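Local coordinates for protein M64R (Myxoma virus, PDB 5CZ3) that probably acts as a host-range factor of the poxvirus C7 family, helping the virus multiply in different cell types, at residues E18-K23 with T137-F142; N26-D31 with S132-T137; Y33-H38 with A101-D106; L53-E58 with T85-K90. All coordinates share one frame; numbering follows the deposited sequence.

How the interactions relate
From the N terminus, residues 18-23 come first and pair with residues 137-142, so interaction 1 closes the longest loop and contains the other three. Interaction 2 (26-31 with 132-137) lies just within it, sharing Thr-137; inside that comes interaction 3 (33-38 with 101-106), and innermost interaction 4 (53-58 with 85-90). None of the loops cross. Interactions 1 and 4 join strands of the same antiparallel sheet, interaction 3 joins strands of the opposing mixed sheet, and interaction 2 ties loops together. Across the sandwich Ile-22 meets Ile-37 and Tyr-33 meets Leu-53, while interactions 2 and 3 touch through Asp-31 and Asp-106.

Interaction 1 (E18-K23 with T137-F142); sequences ENVSIK and TYIDPF
Lys-23 lies alongside Tyr-138 where strands 20-23 and 138-140 run antiparallel, and its side chain can be followed across the tyrosine. CB sits over one face of the ring, a CH-pi contact 4.0 Å from the ring centroid. From CG the chain carries on past the hydroxyl end, with CD 3.4 Å from Tyr-138 OH and also near OD2 of Asp-140. A bend at chi3 (74°) then turns CE and NZ, and the ammonium makes its salt bridge with Asp-147 rather than with Asp-140. The tyrosine meets it with CG in the crowded position between backbone N and carbonyl carbon (chi1 67°).

Beneath the pair, Lys-23 N bonds to Tyr-138 O at 2.9 Å, and Lys-23 O is gripped twice, by Tyr-138 N and by Thr-137 OG1, the latter from above the carbonyl plane. Further along, Ser-21 and Asp-140 form a second hydrogen-bonded pair. Ser-21 OG reaches past it to donate to a lone pair of Phe-142 O at 2.6 Å, a side-chain bond to a residue just past the end of strand 138-140. On the other face Val-20 CG1 touches Ile-139 CG2 at 3.7 Å.

Strand 138-140 forms an edge of the antiparallel sheet, and strand 20-23 lies between it and strand 10-15; Ile-22 and Ile-139 both pack on Phe-118 of strand 117-121 in the opposing sheet.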
loop_
_atom_site.group_PDB
_atom_site.type_symbol
_atom_site.label_atom_id
_atom_site.label_comp_id
_atom_site.label_asym_id
_atom_site.label_seq_id
_atom_site.Cartn_x
_atom_site.Cartn_y
_atom_site.Cartn_z
ATOM N N GLU A 18 -1.818 -12.760 6.106
ATOM C CA GLU A 18 -2.524 -13.290 4.947
ATOM C C GLU A 18 -1.537 -13.840 3.924
ATOM O O GLU A 18 -1.935 -14.488 2.954
ATOM C CB GLU A 18 -3.406 -12.214 4.307
ATOM C CG GLU A 18 -4.659 -11.871 5.106
ATOM C CD GLU A 18 -4.358 -11.068 6.354
ATOM O OE1 GLU A 18 -3.346 -10.337 6.361
ATOM O OE2 GLU A 18 -5.129 -11.173 7.331
ATOM N N ASN A 19 -0.253 -13.577 4.157
ATOM C CA ASN A 19 0.826 -14.004 3.267
ATOM C C ASN A 19 0.583 -13.578 1.821
ATOM O O ASN A 19 0.650 -14.394 0.904
ATOM C CB ASN A 19 1.015 -15.521 3.344
ATOM C CG ASN A 19 2.388 -15.963 2.866
ATOM O OD1 ASN A 19 3.402 -15.351 3.203
ATOM N ND2 ASN A 19 2.425 -17.029 2.076
ATOM N N VAL A 20 0.293 -12.295 1.628
ATOM C CA VAL A 20 -0.001 -11.763 0.303
ATOM C C VAL A 20 0.897 -10.573 -0.027
ATOM O O VAL A 20 1.066 -9.667 0.792
ATOM C CB VAL A 20 -1.481 -11.336 0.190
ATOM C CG1 VAL A 20 -1.724 -10.554 -1.092
ATOM C CG2 VAL A 20 -2.393 -12.553 0.263
ATOM N N SER A 21 1.475 -10.582 -1.224
ATOM C CA SER A 21 2.322 -9.485 -1.674
ATOM C C SER A 21 1.631 -8.656 -2.751
ATOM O O SER A 21 1.475 -9.107 -3.887
ATOM C CB SER A 21 3.655 -10.013 -2.211
ATOM O OG SER A 21 4.427 -10.614 -1.186
ATOM N N ILE A 22 1.214 -7.448 -2.390
ATOM C CA ILE A 22 0.694 -6.503 -3.367
ATOM C C ILE A 22 1.844 -5.624 -3.839
ATOM O O ILE A 22 2.202 -4.649 -3.176
ATOM C CB ILE A 22 -0.434 -5.632 -2.789
ATOM C CG1 ILE A 22 -1.492 -6.504 -2.113
ATOM C CG2 ILE A 22 -1.066 -4.792 -3.883
ATOM C CD1 ILE A 22 -2.562 -5.713 -1.394
ATOM N N LYS A 23 2.425 -5.972 -4.982
ATOM C CA LYS A 23 3.670 -5.352 -5.418
ATOM C C LYS A 23 3.471 -4.283 -6.486
ATOM O O LYS A 23 2.502 -4.321 -7.249
ATOM C CB LYS A 23 4.632 -6.426 -5.931
ATOM C CG LYS A 23 4.833 -7.573 -4.955
ATOM C CD LYS A 23 6.135 -8.304 -5.214
ATOM C CE LYS A 23 7.321 -7.484 -4.740
ATOM N NZ LYS A 23 8.603 -8.222 -4.900
ATOM N N THR A 137 0.700 -2.670 -11.108
ATOM C CA THR A 137 0.647 -3.496 -9.911
ATOM C C THR A 137 0.246 -4.940 -10.205
ATOM O O THR A 137 -0.493 -5.219 -11.150
ATOM C CB THR A 137 -0.332 -2.908 -8.876
ATOM O OG1 THR A 137 -0.244 -3.649 -7.654
ATOM C CG2 THR A 137 -1.763 -2.946 -9.398
ATOM N N TYR A 138 0.759 -5.854 -9.389
ATOM C CA TYR A 138 0.401 -7.262 -9.481
ATOM C C TYR A 138 0.435 -7.872 -8.087
ATOM O O TYR A 138 1.099 -7.352 -7.193
ATOM C CB TYR A 138 1.344 -8.011 -10.428
ATOM C CG TYR A 138 2.773 -8.123 -9.938
ATOM C CD1 TYR A 138 3.698 -7.118 -10.195
ATOM C CD2 TYR A 138 3.201 -9.241 -9.233
ATOM C CE1 TYR A 138 5.005 -7.218 -9.753
ATOM C CE2 TYR A 138 4.504 -9.350 -8.786
ATOM C CZ TYR A 138 5.402 -8.337 -9.050
ATOM O OH TYR A 138 6.702 -8.442 -8.608
ATOM N N ILE A 139 -0.281 -8.975 -7.903
ATOM C CA ILE A 139 -0.364 -9.600 -6.590
ATOM C C ILE A 139 0.212 -11.009 -6.581
ATOM O O ILE A 139 -0.238 -11.882 -7.321
ATOM C CB ILE A 139 -1.818 -9.659 -6.089
ATOM C CG1 ILE A 139 -2.413 -8.253 -6.010
ATOM C CG2 ILE A 139 -1.882 -10.335 -4.733
ATOM C CD1 ILE A 139 -3.867 -8.231 -5.593
ATOM N N ASP A 140 1.218 -11.222 -5.740
ATOM C CA ASP A 140 1.754 -12.555 -5.509
ATOM C C ASP A 140 1.067 -13.176 -4.300
ATOM O O ASP A 140 1.024 -12.571 -3.230
ATOM C CB ASP A 140 3.268 -12.510 -5.294
ATOM C CG ASP A 140 4.036 -12.274 -6.582
ATOM O OD1 ASP A 140 3.544 -12.685 -7.654
ATOM O OD2 ASP A 140 5.135 -11.684 -6.521
ATOM N N PRO A 141 0.529 -14.393 -4.463
ATOM C CA PRO A 141 -0.161 -15.097 -3.375
ATOM C C PRO A 141 0.806 -15.653 -2.329
ATOM O O PRO A 141 0.559 -16.715 -1.757
ATOM C CB PRO A 141 -0.888 -16.227 -4.103
ATOM C CG PRO A 141 -0.028 -16.507 -5.291
ATOM C CD PRO A 141 0.534 -15.175 -5.712
ATOM N N PHE A 142 1.893 -14.931 -2.087
ATOM C CA PHE A 142 2.917 -15.356 -1.145
ATOM C C PHE A 142 3.753 -14.167 -0.699
ATOM O O PHE A 142 3.607 -13.062 -1.220
ATOM C CB PHE A 142 3.816 -16.421 -1.775
ATOM C CG PHE A 142 4.355 -16.036 -3.126
ATOM C CD1 PHE A 142 5.441 -15.180 -3.240
ATOM C CD2 PHE A 142 3.778 -16.533 -4.284
ATOM C CE1 PHE A 142 5.934 -14.822 -4.478
ATOM C CE2 PHE A 142 4.270 -16.182 -5.526
ATOM C CZ PHE A 142 5.351 -15.326 -5.623
#

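Interaction 2 (N26-D31 with S132-T137); sequences NLFDGD and SGRTYT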
loop_
_atom_site.group_PDB
_atom_site.type_symbol
_atom_site.label_atom_id
_atom_site.label_comp_id
_atom_site.label_asym_id
_atom_site.label_seq_id
_atom_site.Cartn_x
_atom_site.Cartn_y
_atom_site.Cartn_z
ATOM N N ASN A 26 2.899 1.602 -6.572
ATOM C CA ASN A 26 3.235 2.956 -7.006
ATOM C C ASN A 26 2.727 3.320 -8.399
ATOM O O ASN A 26 2.644 2.468 -9.284
ATOM C CB ASN A 26 4.749 3.133 -6.979
ATOM C CG ASN A 26 5.461 2.111 -7.841
ATOM O OD1 ASN A 26 5.805 1.022 -7.377
ATOM N ND2 ASN A 26 5.677 2.449 -9.108
ATOM N N LEU A 27 2.395 4.593 -8.586
ATOM C CA LEU A 27 2.102 5.114 -9.915
ATOM C C LEU A 27 3.360 4.999 -10.766
ATOM O O LEU A 27 4.461 5.238 -10.271
ATOM C CB LEU A 27 1.641 6.571 -9.844
ATOM C CG LEU A 27 0.474 6.915 -8.919
ATOM C CD1 LEU A 27 0.233 8.418 -8.916
ATOM C CD2 LEU A 27 -0.787 6.169 -9.333
ATOM N N PHE A 28 3.218 4.635 -12.038
ATOM C CA PHE A 28 4.401 4.535 -12.885
ATOM C C PHE A 28 4.866 5.925 -13.317
ATOM O O PHE A 28 5.900 6.068 -13.970
ATOM C CB PHE A 28 4.158 3.629 -14.105
ATOM C CG PHE A 28 2.948 3.987 -14.927
ATOM C CD1 PHE A 28 2.961 5.082 -15.778
ATOM C CD2 PHE A 28 1.816 3.189 -14.895
ATOM C CE1 PHE A 28 1.854 5.396 -16.548
ATOM C CE2 PHE A 28 0.708 3.494 -15.664
ATOM C CZ PHE A 28 0.727 4.598 -16.493
ATOM N N ASP A 29 4.095 6.940 -12.936
ATOM C CA ASP A 29 4.506 8.332 -13.081
ATOM C C ASP A 29 3.639 9.248 -12.223
ATOM O O ASP A 29 2.414 9.256 -12.351
ATOM C CB ASP A 29 4.444 8.776 -14.541
ATOM C CG ASP A 29 4.947 10.191 -14.737
ATOM O OD1 ASP A 29 6.180 10.382 -14.794
ATOM O OD2 ASP A 29 4.110 11.114 -14.832
ATOM N N GLY A 30 4.282 10.018 -11.352
ATOM C CA GLY A 30 3.583 10.971 -10.508
ATOM C C GLY A 30 4.106 10.988 -9.086
ATOM O O GLY A 30 4.386 9.937 -8.510
ATOM N N ASP A 31 4.241 12.183 -8.515
ATOM C CA ASP A 31 4.695 12.315 -7.134
ATOM C C ASP A 31 3.543 12.067 -6.169
ATOM O O ASP A 31 3.075 12.980 -5.486
ATOM C CB ASP A 31 5.305 13.697 -6.886
ATOM C CG ASP A 31 5.885 13.834 -5.489
ATOM O OD1 ASP A 31 6.266 12.801 -4.900
ATOM O OD2 ASP A 31 5.956 14.971 -4.978
ATOM N N SER A 132 -6.283 -1.264 -11.726
ATOM C CA SER A 132 -4.836 -1.102 -11.676
ATOM C C SER A 132 -4.456 0.370 -11.587
ATOM O O SER A 132 -3.342 0.707 -11.186
ATOM C CB SER A 132 -4.177 -1.743 -12.900
ATOM O OG SER A 132 -4.266 -3.156 -12.844
ATOM N N GLY A 133 -5.391 1.241 -11.956
ATOM C CA GLY A 133 -5.144 2.670 -11.958
ATOM C C GLY A 133 -3.974 3.027 -12.854
ATOM O O GLY A 133 -3.764 2.400 -13.889
ATOM N N ARG A 134 -3.201 4.027 -12.448
ATOM C CA ARG A 134 -2.019 4.423 -13.202
ATOM C C ARG A 134 -0.798 3.661 -12.691
ATOM O O ARG A 134 0.232 4.255 -12.374
ATOM C CB ARG A 134 -1.802 5.935 -13.102
ATOM C CG ARG A 134 -0.907 6.512 -14.187
ATOM C CD ARG A 134 -1.193 7.985 -14.420
ATOM N NE ARG A 134 -0.686 8.830 -13.345
ATOM C CZ ARG A 134 -1.053 10.093 -13.158
ATOM N NH1 ARG A 134 -1.937 10.656 -13.970
ATOM N NH2 ARG A 134 -0.541 10.795 -12.156
ATOM N N THR A 135 -0.925 2.339 -12.592
ATOM C CA THR A 135 0.161 1.496 -12.100
ATOM C C THR A 135 0.337 0.229 -12.932
ATOM O O THR A 135 -0.456 -0.063 -13.827
ATOM C CB THR A 135 -0.060 1.057 -10.633
ATOM O OG1 THR A 135 -0.929 -0.082 -10.601
ATOM C CG2 THR A 135 -0.658 2.178 -9.796
ATOM N N TYR A 136 1.389 -0.517 -12.616
ATOM C CA TYR A 136 1.618 -1.839 -13.183
ATOM C C TYR A 136 1.607 -2.866 -12.058
ATOM O O TYR A 136 2.402 -3.806 -12.050
ATOM C CB TYR A 136 2.944 -1.888 -13.939
ATOM C CG TYR A 136 3.030 -0.918 -15.093
ATOM C CD1 TYR A 136 1.999 -0.814 -16.016
ATOM C CD2 TYR A 136 4.142 -0.105 -15.259
ATOM C CE1 TYR A 136 2.073 0.071 -17.074
ATOM C CE2 TYR A 136 4.225 0.785 -16.313
ATOM C CZ TYR A 136 3.188 0.868 -17.218
ATOM O OH TYR A 136 3.265 1.753 -18.270
ATOM N N THR A 137 0.700 -2.670 -11.108
ATOM C CA THR A 137 0.647 -3.496 -9.911
ATOM C C THR A 137 0.246 -4.940 -10.205
ATOM O O THR A 137 -0.493 -5.219 -11.150
ATOM C CB THR A 137 -0.332 -2.908 -8.876
ATOM O OG1 THR A 137 -0.244 -3.649 -7.654
ATOM C CG2 THR A 137 -1.763 -2.946 -9.398
HETATM O O HOH W 1 3.361 0.309 -10.679
#
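Two loops of the beta-sandwich meet here, and that of residues 132-137 contains an ST turn at Thr-135 and an inverse gamma turn centred on Arg-134. The aromatic contacts dominate. Phe-28 is sandwiched: on one face the Tyr-136 ring forms an offset stack, centroids 4.5 Å apart and planes 14° from parallel, its OH over the middle of the phenyl ring; on the opposite face lies Arg-134 CG, a CH-pi contact 3.4 Å from Phe-28 CZ. The phenylalanine reaches between them with CG in the crowded position (chi1 53°).

Among the polar links the main one is Phe-28 N to Arg-134 O, 3.0 Å and in the carbonyl plane. Arg-134, bent at chi3, brings its guanidinium to Asp-29 O, which receives two weak bonds at 3.3 Å, from Arg-134 NE and NH2. The carboxylate of Asp-29 is engaged elsewhere, by His-2 and the backbone of Glu-5 and Gly-6. Apolar contact is slighter: Leu-27 CD2 rests against Arg-134 CB.

Thr-135 OG1 accepts from Thr-137 N, which makes the ST turn, and donates back to Ser-132 O. A water completes the junction, donating to Asn-26 O at 2.7 Å and accepting from Tyr-136 N at 2.9 Å.

Interaction 3 (Y33-H38 with A101-D106); sequences YGCNIH and ARFYSD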
loop_
_atom_site.group_PDB
_atom_site.type_symbol
_atom_site.label_atom_id
_atom_site.label_comp_id
_atom_site.label_asym_id
_atom_site.label_seq_id
_atom_site.Cartn_x
_atom_site.Cartn_y
_atom_site.Cartn_z
ATOM N N TYR A 33 1.428 8.431 -4.021
ATOM C CA TYR A 33 1.283 7.014 -3.784
ATOM C C TYR A 33 0.113 6.700 -2.880
ATOM O O TYR A 33 -0.298 7.503 -2.098
ATOM C CB TYR A 33 2.564 6.400 -3.252
ATOM C CG TYR A 33 3.470 7.328 -2.510
ATOM C CD1 TYR A 33 3.181 7.723 -1.226
ATOM C CD2 TYR A 33 4.634 7.784 -3.082
ATOM C CE1 TYR A 33 4.013 8.553 -0.546
ATOM C CE2 TYR A 33 5.470 8.611 -2.407
ATOM C CZ TYR A 33 5.150 8.992 -1.143
ATOM O OH TYR A 33 5.975 9.816 -0.465
ATOM N N GLY A 34 -0.426 5.510 -3.001
ATOM C CA GLY A 34 -1.574 5.101 -2.218
ATOM C C GLY A 34 -2.356 4.018 -2.931
ATOM O O GLY A 34 -2.066 3.688 -4.084
ATOM N N CYS A 35 -3.350 3.462 -2.243
ATOM C CA CYS A 35 -4.193 2.423 -2.819
ATOM C C CYS A 35 -5.447 2.200 -1.989
ATOM O O CYS A 35 -5.573 2.713 -0.876
ATOM C CB CYS A 35 -3.422 1.109 -2.943
ATOM S SG CYS A 35 -2.887 0.415 -1.369
ATOM N N ASN A 36 -6.371 1.424 -2.547
ATOM C CA ASN A 36 -7.592 1.051 -1.851
ATOM C C ASN A 36 -7.671 -0.459 -1.700
ATOM O O ASN A 36 -7.533 -1.195 -2.677
ATOM C CB ASN A 36 -8.815 1.578 -2.597
ATOM C CG ASN A 36 -8.715 3.056 -2.897
ATOM O OD1 ASN A 36 -8.492 3.868 -1.999
ATOM N ND2 ASN A 36 -8.872 3.416 -4.167
ATOM N N ILE A 37 -7.883 -0.921 -0.475
ATOM C CA ILE A 37 -7.919 -2.352 -0.214
ATOM C C ILE A 37 -9.206 -2.756 0.493
ATOM O O ILE A 37 -9.389 -2.480 1.679
ATOM C CB ILE A 37 -6.714 -2.802 0.637
ATOM C CG1 ILE A 37 -5.403 -2.365 -0.020
ATOM C CG2 ILE A 37 -6.736 -4.309 0.828
ATOM C CD1 ILE A 37 -4.166 -2.785 0.742
ATOM N N HIS A 38 -10.098 -3.404 -0.250
ATOM C CA HIS A 38 -11.319 -3.950 0.326
ATOM C C HIS A 38 -11.009 -5.240 1.073
ATOM O O HIS A 38 -10.738 -6.274 0.463
ATOM C CB HIS A 38 -12.368 -4.204 -0.758
ATOM C CG HIS A 38 -12.922 -2.955 -1.369
ATOM N ND1 HIS A 38 -14.067 -2.344 -0.904
ATOM C CD2 HIS A 38 -12.488 -2.200 -2.405
ATOM C CE1 HIS A 38 -14.315 -1.268 -1.629
ATOM N NE2 HIS A 38 -13.371 -1.158 -2.545
ATOM N N ALA A 101 -9.723 -0.165 3.409
ATOM C CA ALA A 101 -8.513 0.533 3.819
ATOM C C ALA A 101 -7.993 1.412 2.687
ATOM O O ALA A 101 -7.686 0.925 1.599
ATOM C CB ALA A 101 -7.450 -0.459 4.257
ATOM N N ARG A 102 -7.901 2.712 2.951
ATOM C CA ARG A 102 -7.411 3.656 1.957
ATOM C C ARG A 102 -6.071 4.257 2.354
ATOM O O ARG A 102 -5.985 4.996 3.331
ATOM C CB ARG A 102 -8.424 4.781 1.738
ATOM C CG ARG A 102 -9.727 4.347 1.096
ATOM C CD ARG A 102 -10.485 5.560 0.584
ATOM N NE ARG A 102 -11.394 5.223 -0.507
ATOM C CZ ARG A 102 -12.697 5.029 -0.356
ATOM N NH1 ARG A 102 -13.249 5.142 0.844
ATOM N NH2 ARG A 102 -13.451 4.725 -1.403
ATOM N N PHE A 103 -5.029 3.942 1.593
ATOM C CA PHE A 103 -3.742 4.603 1.765
ATOM C C PHE A 103 -3.640 5.755 0.775
ATOM O O PHE A 103 -4.133 5.654 -0.347
ATOM C CB PHE A 103 -2.588 3.618 1.575
ATOM C CG PHE A 103 -2.497 2.580 2.655
ATOM C CD1 PHE A 103 -1.831 2.854 3.840
ATOM C CD2 PHE A 103 -3.077 1.334 2.491
ATOM C CE1 PHE A 103 -1.746 1.904 4.839
ATOM C CE2 PHE A 103 -2.995 0.379 3.487
ATOM C CZ PHE A 103 -2.329 0.665 4.662
ATOM N N TYR A 104 -3.013 6.851 1.191
ATOM C CA TYR A 104 -2.933 8.037 0.344
ATOM C C TYR A 104 -1.842 9.007 0.777
ATOM O O TYR A 104 -1.528 9.125 1.962
ATOM C CB TYR A 104 -4.282 8.764 0.321
ATOM C CG TYR A 104 -4.761 9.240 1.677
ATOM C CD1 TYR A 104 -5.422 8.381 2.545
ATOM C CD2 TYR A 104 -4.563 10.555 2.083
ATOM C CE1 TYR A 104 -5.865 8.813 3.783
ATOM C CE2 TYR A 104 -5.002 10.996 3.320
ATOM C CZ TYR A 104 -5.653 10.121 4.164
ATOM O OH TYR A 104 -6.092 10.554 5.394
ATOM N N SER A 105 -1.271 9.701 -0.201
ATOM C CA SER A 105 -0.296 10.751 0.060
ATOM C C SER A 105 -0.912 12.116 -0.216
ATOM O O SER A 105 -0.417 13.139 0.256
ATOM C CB SER A 105 0.956 10.555 -0.796
ATOM O OG SER A 105 0.648 10.630 -2.179
ATOM N N ASP A 106 -1.997 12.120 -0.985
ATOM C CA ASP A 106 -2.645 13.362 -1.389
ATOM C C ASP A 106 -4.165 13.274 -1.284
ATOM O O ASP A 106 -4.732 12.184 -1.192
ATOM C CB ASP A 106 -2.240 13.728 -2.819
ATOM C CG ASP A 106 -0.739 13.864 -2.983
ATOM O OD1 ASP A 106 -0.214 14.973 -2.758
ATOM O OD2 ASP A 106 -0.083 12.860 -3.335
#
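Ile-37 CD1 approaches the Phe-103 ring at its edge, near the plane, 4.3 Å from CE2, while Cys-35 SG comes in obliquely, 4.0 Å from CD2, in a sulfur-aromatic contact. The thiol gets there with SG in the crowded position between backbone N and carbonyl carbon (chi1 63°). The Tyr-33 ring meets CB of Ser-105 at a slant, through CD1 at 3.6 Å. On the outward side, the amide of Asn-36 and the guanidinium of Arg-102 are steeply inclined, their planes 77° apart, and the aliphatic part of the arginine runs past the amide.

Below these groups the backbones pair antiparallel. Cys-35 with Phe-103 and Ile-37 with Ala-101 are hydrogen-bonded pairs; Phe-103 N meets Cys-35 O at 2.8 Å, nearly along the C=O axis, whereas Cys-35 N approaches Phe-103 O from above the carbonyl plane. Gly-34 lets the strands close up: a beta-carbon there would collide with Phe-103 O. Just beyond, Ser-105 OG accepts from Tyr-33 N at 3.0 Å, tying residues 33-38 to 101-106, and donates to the neighbouring Asp-106 OD2 at 2.6 Å. Asp-106 also forms a salt bridge to Lys-64.

These are central strands of the mixed sheet, with strand 67-70 beyond 99-104 and strand 117-121 beyond 34-40; Phe-103 and Ile-37 reach Leu-51 and Phe-49 of strand 45-54 across the sandwich.

Interaction 4 (L53-E58 with T85-K90); sequences LEPDWE and TSLIYK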
loop_
_atom_site.group_PDB
_atom_site.type_symbol
_atom_site.label_atom_id
_atom_site.label_comp_id
_atom_site.label_asym_id
_atom_site.label_seq_id
_atom_site.Cartn_x
_atom_site.Cartn_y
_atom_site.Cartn_z
ATOM N N LEU A 53 8.450 1.648 1.016
ATOM C CA LEU A 53 8.459 2.782 0.101
ATOM C C LEU A 53 9.876 3.166 -0.306
ATOM O O LEU A 53 10.761 3.298 0.540
ATOM C CB LEU A 53 7.756 3.982 0.740
ATOM C CG LEU A 53 7.751 5.288 -0.058
ATOM C CD1 LEU A 53 6.934 5.139 -1.332
ATOM C CD2 LEU A 53 7.225 6.438 0.790
ATOM N N GLU A 54 10.082 3.343 -1.606
ATOM C CA GLU A 54 11.370 3.786 -2.125
ATOM C C GLU A 54 11.194 5.051 -2.955
ATOM O O GLU A 54 11.042 4.980 -4.176
ATOM C CB GLU A 54 12.023 2.686 -2.960
ATOM C CG GLU A 54 12.292 1.412 -2.186
ATOM C CD GLU A 54 12.668 0.254 -3.085
ATOM O OE1 GLU A 54 13.345 0.490 -4.108
ATOM O OE2 GLU A 54 12.282 -0.892 -2.771
ATOM N N PRO A 55 11.207 6.214 -2.288
ATOM C CA PRO A 55 11.006 7.517 -2.930
ATOM C C PRO A 55 12.032 7.805 -4.018
ATOM O O PRO A 55 13.191 7.410 -3.896
ATOM C CB PRO A 55 11.163 8.507 -1.770
ATOM C CG PRO A 55 10.855 7.717 -0.552
ATOM C CD PRO A 55 11.378 6.342 -0.831
ATOM N N ASP A 56 11.598 8.485 -5.073
ATOM C CA ASP A 56 12.500 8.920 -6.129
ATOM C C ASP A 56 13.216 10.186 -5.675
ATOM O O ASP A 56 12.875 11.291 -6.098
ATOM C CB ASP A 56 11.728 9.158 -7.430
ATOM C CG ASP A 56 12.638 9.361 -8.623
ATOM O OD1 ASP A 56 13.867 9.186 -8.481
ATOM O OD2 ASP A 56 12.120 9.691 -9.712
ATOM N N TRP A 57 14.210 10.009 -4.808
ATOM C CA TRP A 57 14.875 11.120 -4.130
ATOM C C TRP A 57 15.475 12.153 -5.082
ATOM O O TRP A 57 15.471 13.348 -4.786
ATOM C CB TRP A 57 15.973 10.590 -3.202
ATOM C CG TRP A 57 15.466 9.723 -2.081
ATOM C CD1 TRP A 57 15.646 8.377 -1.941
ATOM C CD2 TRP A 57 14.700 10.146 -0.946
ATOM N NE1 TRP A 57 15.041 7.936 -0.790
ATOM C CE2 TRP A 57 14.453 9.001 -0.161
ATOM C CE3 TRP A 57 14.200 11.379 -0.517
ATOM C CZ2 TRP A 57 13.727 9.055 1.027
ATOM C CZ3 TRP A 57 13.479 11.429 0.663
ATOM C CH2 TRP A 57 13.248 10.274 1.420
ATOM N N GLU A 58 15.983 11.695 -6.222
ATOM C CA GLU A 58 16.645 12.587 -7.168
ATOM C C GLU A 58 15.687 13.594 -7.798
ATOM O O GLU A 58 16.114 14.621 -8.324
ATOM C CB GLU A 58 17.334 11.783 -8.273
ATOM C CG GLU A 58 18.441 10.864 -7.791
ATOM C CD GLU A 58 19.367 10.444 -8.914
ATOM N N THR A 85 17.783 3.705 1.221
ATOM C CA THR A 85 16.941 4.052 0.084
ATOM C C THR A 85 15.456 3.849 0.369
ATOM O O THR A 85 14.604 4.460 -0.276
ATOM C CB THR A 85 17.321 3.220 -1.154
ATOM O OG1 THR A 85 17.445 1.841 -0.782
ATOM C CG2 THR A 85 18.642 3.699 -1.728
ATOM N N SER A 86 15.153 2.993 1.341
ATOM C CA SER A 86 13.776 2.597 1.609
ATOM C C SER A 86 13.217 3.173 2.904
ATOM O O SER A 86 13.922 3.287 3.906
ATOM C CB SER A 86 13.667 1.071 1.650
ATOM O OG SER A 86 14.027 0.503 0.404
ATOM N N LEU A 87 11.940 3.535 2.862
ATOM C CA LEU A 87 11.184 3.890 4.055
ATOM C C LEU A 87 10.225 2.747 4.366
ATOM O O LEU A 87 9.480 2.302 3.493
ATOM C CB LEU A 87 10.418 5.201 3.855
ATOM C CG LEU A 87 11.226 6.442 3.465
ATOM C CD1 LEU A 87 10.301 7.588 3.087
ATOM C CD2 LEU A 87 12.155 6.852 4.597
ATOM N N ILE A 88 10.245 2.268 5.604
ATOM C CA ILE A 88 9.465 1.091 5.965
ATOM C C ILE A 88 8.361 1.413 6.967
ATOM O O ILE A 88 8.627 1.679 8.138
ATOM C CB ILE A 88 10.368 -0.014 6.541
ATOM C CG1 ILE A 88 11.436 -0.401 5.515
ATOM C CG2 ILE A 88 9.543 -1.226 6.934
ATOM C CD1 ILE A 88 12.526 -1.286 6.068
ATOM N N TYR A 89 7.120 1.390 6.492
ATOM C CA TYR A 89 5.961 1.624 7.344
ATOM C C TYR A 89 5.349 0.308 7.816
ATOM O O TYR A 89 5.388 -0.698 7.105
ATOM C CB TYR A 89 4.898 2.443 6.606
ATOM C CG TYR A 89 5.306 3.854 6.240
ATOM C CD1 TYR A 89 6.006 4.115 5.069
ATOM C CD2 TYR A 89 4.968 4.927 7.054
ATOM C CE1 TYR A 89 6.369 5.406 4.726
ATOM C CE2 TYR A 89 5.325 6.220 6.719
ATOM C CZ TYR A 89 6.026 6.453 5.555
ATOM O OH TYR A 89 6.383 7.739 5.222
ATOM N N LYS A 90 4.779 0.322 9.015
ATOM C CA LYS A 90 4.057 -0.835 9.530
ATOM C C LYS A 90 2.817 -0.383 10.288
ATOM O O LYS A 90 2.908 0.403 11.230
ATOM C CB LYS A 90 4.950 -1.682 10.439
ATOM C CG LYS A 90 4.239 -2.888 11.045
ATOM C CD LYS A 90 5.192 -3.764 11.846
ATOM C CE LYS A 90 4.466 -4.958 12.455
ATOM N NZ LYS A 90 5.394 -5.868 13.186
HETATM O O HOH W 2 13.937 -2.437 -0.583
#
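Leu-53 and Leu-87 hold each other by a pair of backbone bonds, Leu-53 N to Leu-87 O at 2.8 Å and Leu-87 N to Leu-53 O at 2.6 Å, both nearly along the C=O axis. This is an antiparallel hydrogen-bonded pair, and the two side chains stand side by side on the same face of the sheet. Their tips touch, Leu-53 CD2 lying 4.0 Å from Leu-87 CD1.

That same CD1 is the meeting point of the apolar cluster. Pro-55 CG comes across it at about a right angle, 3.7 Å away, and Trp-57 CZ2 approaches from farther out. Pro-55 CB in turn covers the centre of one face of the indole, while Thr-85 O lies at the indole edge, 3.5 Å from NE1. Leu-53 CD2 also reaches the edge of Tyr-89.

On the polar side, Glu-54 CG passes 3.2 Å from Ser-86 OG, and a water links Glu-54 OE2 with that hydroxyl. In addition to the water, OE2 makes a salt bridge with Arg-150.

Strand 45-54 here lies between strands 87-95 and 10-15 of the antiparallel sheet; Leu-87 packs on Leu-79 of the edge strand 79-82, and Leu-53 on Leu-11.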